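Local coordinates for protein polymerase X (Deinococcus radiodurans, PDB 2W9M) that probably extends DNA strands from deoxyribonucleoside triphosphates as a family X polymerase, and carries a zinc-binding PHP domain, at residues E122-A127 and G131-L136; L97-V102 and S112-G117. One frame throughout, in Å; residues are numbered along the deposited sequence.

Both contacts lie in the helix-hairpin-helix region of the polymerase, and their centres are about 11 Å apart. They follow each other along the chain: contact 2 closes before contact 1 opens. Leucines join them. L124 CD1 of contact 1 lies 3.8 Å from L99 CD2 of contact 2, and L136 CD1 lies 3.8 Å from L113 CD2. Contact 2 is the nearer to the metals. The side chain of W114 is about 7 Å from a bound zinc ion and about 4 Å from the side chain of the zinc ligand H518. In contact 1 the side chain of R123 is about 11 Å from that of H518.

Contact 1. Residues E122-A127 and G131-L136; sequences ERLREA and GELAGL
E132 reaches back from the turn after helix 121-130 to hold R123 on that helix. Its CB sits 3.8 Å from A127 O. CG is anti to the backbone N (chi1 177°), and the extended chain beyond it carries the carboxylate to the guanidinium. OE1 takes R123 NH2 at 2.8 Å through its syn lone pair. OE2 takes R123 NH1 at 3.2 Å, lying nearly in the guanidinium plane but met from above the carboxylate plane. The two flat groups are turned 51° apart, so this end-on salt bridge is twisted. A leucine in place of R123 would probably leave the E132 carboxylate without its mate and let it swing away. Helix 121-130 gives way at G131, which has positive phi, and the chain turns back there so that L133 N bonds to A127 O at 2.9 Å. Apolar contacts accompany it: L133 CD1 is 3.6 Å from L124 CD2, and L133 CB is 4.0 Å from A127 CB. The turn joins helix 121-130 to the approach to helix 141-157, within a helix-hairpin-helix domain. Around it, L124 packs on I147 and V151 of helix 141-157, and L133 touches L113 of helix 107-115.

Contact 2. Residues L97-V102 and S112-G117; sequences LDLLGV and SLWLAG
L99 meets L113 and W114 through a single methyl group, CD1. This methyl lies at the edge of the indole, near the ring plane, 4.3 Å from W114 CE3 and 4.5 Å from W114 CZ3. L113 CD1 is also 4.5 Å away from it. The contact is light, burying 104 Å² in all, and no hydrogen bond crosses it. Its three residues are nevertheless buried.

The next shell sets these groups. L99 and L113 both point their CB toward the other segment. The W114 side chain leaves its helix less directly, but with CG roughly anti to the backbone N (chi1 -153°) its six-membered ring reaches L99. At the far side of the indole, NE1 donates a hydrogen bond to D339 O, and the ring touches H518. Both of these residues bind zinc through the same metal site. L121 and L124 of helix 121-130 press on L99, while L105 and L133 touch L113.

Backbone turns frame the pair. A type I turn runs from L99 to V102, where V102 N bonds to L99 O at 3.1 Å. Helix 107-115 ends in a Schellman motif at G117, whose N bonds to W114 O at 3.0 Å. G117 has positive phi, where a CB would collide with the carbonyl O of A116. Farther out, D98 OD1 forms a salt bridge with R464. The two helices and the hairpin connecting them are consistent with the helix-hairpin-helix DNA-binding motif of this family.

Between the helices, then, the cohesion is apolar and carries no directional bond. The rotation of the indole is probably fixed instead by its bond to D339, which ties this motif to the zinc-binding domain.

Contact 1. Residues E122-A127 and G131-L136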
loop_
_atom_site.group_PDB
_atom_site.type_symbol
_atom_site.label_atom_id
_atom_site.label_comp_id
_atom_site.label_asym_id
_atom_site.label_seq_id
_atom_site.Cartn_x
_atom_site.Cartn_y
_atom_site.Cartn_z
ATOM N N GLU A 122 6.996 4.429 8.300
ATOM C CA GLU A 122 6.746 5.855 8.162
ATOM C C GLU A 122 5.884 6.404 9.297
ATOM O O GLU A 122 6.166 7.469 9.844
ATOM C CB GLU A 122 6.097 6.150 6.808
ATOM C CG GLU A 122 5.465 7.523 6.712
ATOM C CD GLU A 122 6.433 8.640 7.051
ATOM O OE1 GLU A 122 5.959 9.724 7.445
ATOM O OE2 GLU A 122 7.662 8.435 6.934
ATOM N N ARG A 123 4.829 5.673 9.640
ATOM C CA ARG A 123 3.927 6.069 10.720
ATOM C C ARG A 123 4.608 5.975 12.094
ATOM O O ARG A 123 4.283 6.734 13.010
ATOM C CB ARG A 123 2.655 5.212 10.679
ATOM C CG ARG A 123 1.696 5.435 11.832
ATOM C CD ARG A 123 0.904 6.720 11.669
ATOM N NE ARG A 123 -0.042 6.903 12.767
ATOM C CZ ARG A 123 0.223 7.570 13.888
ATOM N NH1 ARG A 123 1.412 8.134 14.066
ATOM N NH2 ARG A 123 -0.704 7.674 14.830
ATOM N N LEU A 124 5.551 5.044 12.227
ATOM C CA LEU A 124 6.358 4.928 13.435
ATOM C C LEU A 124 7.262 6.146 13.542
ATOM O O LEU A 124 7.438 6.712 14.622
ATOM C CB LEU A 124 7.219 3.664 13.389
ATOM C CG LEU A 124 7.507 2.894 14.682
ATOM C CD1 LEU A 124 8.695 1.960 14.480
ATOM C CD2 LEU A 124 7.754 3.812 15.863
ATOM N N ARG A 125 7.837 6.550 12.413
ATOM C CA ARG A 125 8.745 7.690 12.387
ATOM C C ARG A 125 8.029 8.978 12.776
ATOM O O ARG A 125 8.595 9.835 13.454
ATOM C CB ARG A 125 9.383 7.851 11.014
ATOM C CG ARG A 125 10.187 9.123 10.889
ATOM C CD ARG A 125 10.332 9.548 9.449
ATOM N NE ARG A 125 10.123 10.985 9.331
ATOM C CZ ARG A 125 8.986 11.532 8.918
ATOM N NH1 ARG A 125 7.972 10.760 8.564
ATOM N NH2 ARG A 125 8.867 12.848 8.845
ATOM N N GLU A 126 6.782 9.110 12.347
ATOM C CA GLU A 126 5.980 10.268 12.716
ATOM C C GLU A 126 5.622 10.233 14.199
ATOM O O GLU A 126 5.627 11.267 14.873
ATOM C CB GLU A 126 4.710 10.330 11.869
ATOM C CG GLU A 126 4.976 10.585 10.397
ATOM C CD GLU A 126 3.783 10.259 9.520
ATOM O OE1 GLU A 126 2.894 9.504 9.974
ATOM O OE2 GLU A 126 3.733 10.756 8.374
ATOM N N ALA A 127 5.313 9.043 14.706
ATOM C CA ALA A 127 4.963 8.888 16.114
ATOM C C ALA A 127 6.128 9.298 17.001
ATOM O O ALA A 127 5.931 9.901 18.052
ATOM C CB ALA A 127 4.550 7.462 16.409
ATOM N N GLY A 131 6.016 12.857 19.650
ATOM C CA GLY A 131 5.919 12.536 21.061
ATOM C C GLY A 131 4.878 11.463 21.332
ATOM O O GLY A 131 4.766 10.956 22.447
ATOM N N GLU A 132 4.110 11.117 20.305
ATOM C CA GLU A 132 3.069 10.101 20.439
ATOM C C GLU A 132 3.648 8.757 20.882
ATOM O O GLU A 132 3.062 8.056 21.710
ATOM C CB GLU A 132 2.316 9.945 19.118
ATOM C CG GLU A 132 1.262 8.856 19.122
ATOM C CD GLU A 132 0.551 8.723 17.781
ATOM O OE1 GLU A 132 -0.302 7.817 17.647
ATOM O OE2 GLU A 132 0.845 9.523 16.863
ATOM N N LEU A 133 4.807 8.412 20.328
ATOM C CA LEU A 133 5.470 7.152 20.633
ATOM C C LEU A 133 5.861 7.104 22.101
ATOM O O LEU A 133 5.547 6.143 22.805
ATOM C CB LEU A 133 6.718 6.987 19.768
ATOM C CG LEU A 133 7.091 5.574 19.325
ATOM C CD1 LEU A 133 8.546 5.540 18.899
ATOM C CD2 LEU A 133 6.837 4.565 20.424
ATOM N N ALA A 134 6.549 8.147 22.557
ATOM C CA ALA A 134 7.002 8.219 23.943
ATOM C C ALA A 134 5.826 8.129 24.914
ATOM O O ALA A 134 5.965 7.609 26.020
ATOM C CB ALA A 134 7.790 9.500 24.179
ATOM N N GLY A 135 4.668 8.623 24.482
ATOM C CA GLY A 135 3.486 8.669 25.324
ATOM C C GLY A 135 2.846 7.320 25.586
ATOM O O GLY A 135 1.959 7.202 26.434
ATOM N N LEU A 136 3.287 6.301 24.859
ATOM C CA LEU A 136 2.775 4.948 25.056
ATOM C C LEU A 136 3.372 4.274 26.291
ATOM O O LEU A 136 4.508 4.557 26.678
ATOM C CB LEU A 136 3.062 4.077 23.830
ATOM C CG LEU A 136 2.275 4.356 22.554
ATOM C CD1 LEU A 136 2.669 3.360 21.486
ATOM C CD2 LEU A 136 0.783 4.293 22.827
HETATM O O HOH W 1 7.679 10.080 20.986
#

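Contact 2. Residues L97-V102 and S112-G117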
loop_
_atom_site.group_PDB
_atom_site.type_symbol
_atom_site.label_atom_id
_atom_site.label_comp_id
_atom_site.label_asym_id
_atom_site.label_seq_id
_atom_site.Cartn_x
_atom_site.Cartn_y
_atom_site.Cartn_z
ATOM N N LEU A 97 5.533 -6.640 8.776
ATOM C CA LEU A 97 6.787 -7.263 8.357
ATOM C C LEU A 97 7.944 -6.280 8.503
ATOM O O LEU A 97 9.075 -6.677 8.780
ATOM C CB LEU A 97 6.696 -7.745 6.907
ATOM C CG LEU A 97 5.658 -8.834 6.631
ATOM C CD1 LEU A 97 5.690 -9.243 5.162
ATOM C CD2 LEU A 97 5.897 -10.027 7.545
ATOM N N ASP A 98 7.645 -4.996 8.313
ATOM C CA ASP A 98 8.632 -3.936 8.465
ATOM C C ASP A 98 9.017 -3.712 9.923
ATOM O O ASP A 98 10.201 -3.676 10.258
ATOM C CB ASP A 98 8.106 -2.634 7.869
ATOM C CG ASP A 98 8.269 -2.575 6.360
ATOM O OD1 ASP A 98 9.063 -3.374 5.808
ATOM O OD2 ASP A 98 7.610 -1.722 5.726
ATOM N N LEU A 99 8.012 -3.557 10.781
ATOM C CA LEU A 99 8.239 -3.351 12.209
ATOM C C LEU A 99 9.047 -4.497 12.811
ATOM O O LEU A 99 9.832 -4.290 13.736
ATOM C CB LEU A 99 6.911 -3.199 12.956
ATOM C CG LEU A 99 6.029 -2.009 12.579
ATOM C CD1 LEU A 99 4.865 -1.885 13.559
ATOM C CD2 LEU A 99 6.849 -0.728 12.548
ATOM N N LEU A 100 8.849 -5.702 12.282
ATOM C CA LEU A 100 9.575 -6.882 12.747
ATOM C C LEU A 100 11.058 -6.808 12.387
ATOM O O LEU A 100 11.849 -7.656 12.801
ATOM C CB LEU A 100 8.960 -8.160 12.171
ATOM C CG LEU A 100 7.579 -8.553 12.694
ATOM C CD1 LEU A 100 6.991 -9.657 11.839
ATOM C CD2 LEU A 100 7.667 -8.986 14.133
ATOM N N GLY A 101 11.429 -5.792 11.616
ATOM C CA GLY A 101 12.814 -5.596 11.228
ATOM C C GLY A 101 13.474 -4.437 11.954
ATOM O O GLY A 101 14.659 -4.162 11.753
ATOM N N VAL A 102 12.704 -3.751 12.795
ATOM C CA VAL A 102 13.227 -2.649 13.596
ATOM C C VAL A 102 13.954 -3.175 14.831
ATOM O O VAL A 102 13.324 -3.654 15.779
ATOM C CB VAL A 102 12.104 -1.700 14.053
ATOM C CG1 VAL A 102 12.672 -0.563 14.888
ATOM C CG2 VAL A 102 11.348 -1.161 12.856
ATOM N N SER A 112 1.724 -3.574 20.903
ATOM C CA SER A 112 1.139 -2.364 21.469
ATOM C C SER A 112 1.189 -1.204 20.474
ATOM O O SER A 112 0.338 -0.311 20.504
ATOM C CB SER A 112 1.805 -1.988 22.797
ATOM O OG SER A 112 2.983 -1.233 22.585
ATOM N N LEU A 113 2.186 -1.218 19.593
ATOM C CA LEU A 113 2.241 -0.238 18.514
ATOM C C LEU A 113 1.050 -0.456 17.583
ATOM O O LEU A 113 0.357 0.491 17.204
ATOM C CB LEU A 113 3.555 -0.345 17.728
ATOM C CG LEU A 113 4.856 0.055 18.431
ATOM C CD1 LEU A 113 6.038 -0.111 17.490
ATOM C CD2 LEU A 113 4.785 1.478 18.940
ATOM N N TRP A 114 0.811 -1.718 17.234
ATOM C CA TRP A 114 -0.302 -2.076 16.363
ATOM C C TRP A 114 -1.632 -1.626 16.969
ATOM O O TRP A 114 -2.444 -0.997 16.290
ATOM C CB TRP A 114 -0.316 -3.586 16.099
ATOM C CG TRP A 114 -0.941 -3.971 14.799
ATOM C CD1 TRP A 114 -2.181 -4.505 14.610
ATOM C CD2 TRP A 114 -0.349 -3.849 13.494
ATOM N NE1 TRP A 114 -2.400 -4.724 13.268
ATOM C CE2 TRP A 114 -1.297 -4.330 12.566
ATOM C CE3 TRP A 114 0.881 -3.379 13.029
ATOM C CZ2 TRP A 114 -1.042 -4.355 11.190
ATOM C CZ3 TRP A 114 1.129 -3.403 11.665
ATOM C CH2 TRP A 114 0.171 -3.887 10.762
ATOM N N LEU A 115 -1.848 -1.934 18.247
ATOM C CA LEU A 115 -3.097 -1.562 18.905
ATOM C C LEU A 115 -3.213 -0.049 19.064
ATOM O O LEU A 115 -4.308 0.481 19.249
ATOM C CB LEU A 115 -3.228 -2.248 20.266
ATOM C CG LEU A 115 -3.275 -3.779 20.277
ATOM C CD1 LEU A 115 -3.326 -4.280 21.706
ATOM C CD2 LEU A 115 -4.453 -4.312 19.473
ATOM N N ALA A 116 -2.081 0.642 18.982
ATOM C CA ALA A 116 -2.062 2.099 19.089
ATOM C C ALA A 116 -2.229 2.782 17.729
ATOM O O ALA A 116 -2.241 4.011 17.644
ATOM C CB ALA A 116 -0.780 2.561 19.756
ATOM N N GLY A 117 -2.343 1.984 16.670
ATOM C CA GLY A 117 -2.568 2.511 15.336
ATOM C C GLY A 117 -1.305 2.820 14.550
ATOM O O GLY A 117 -1.353 3.525 13.537
#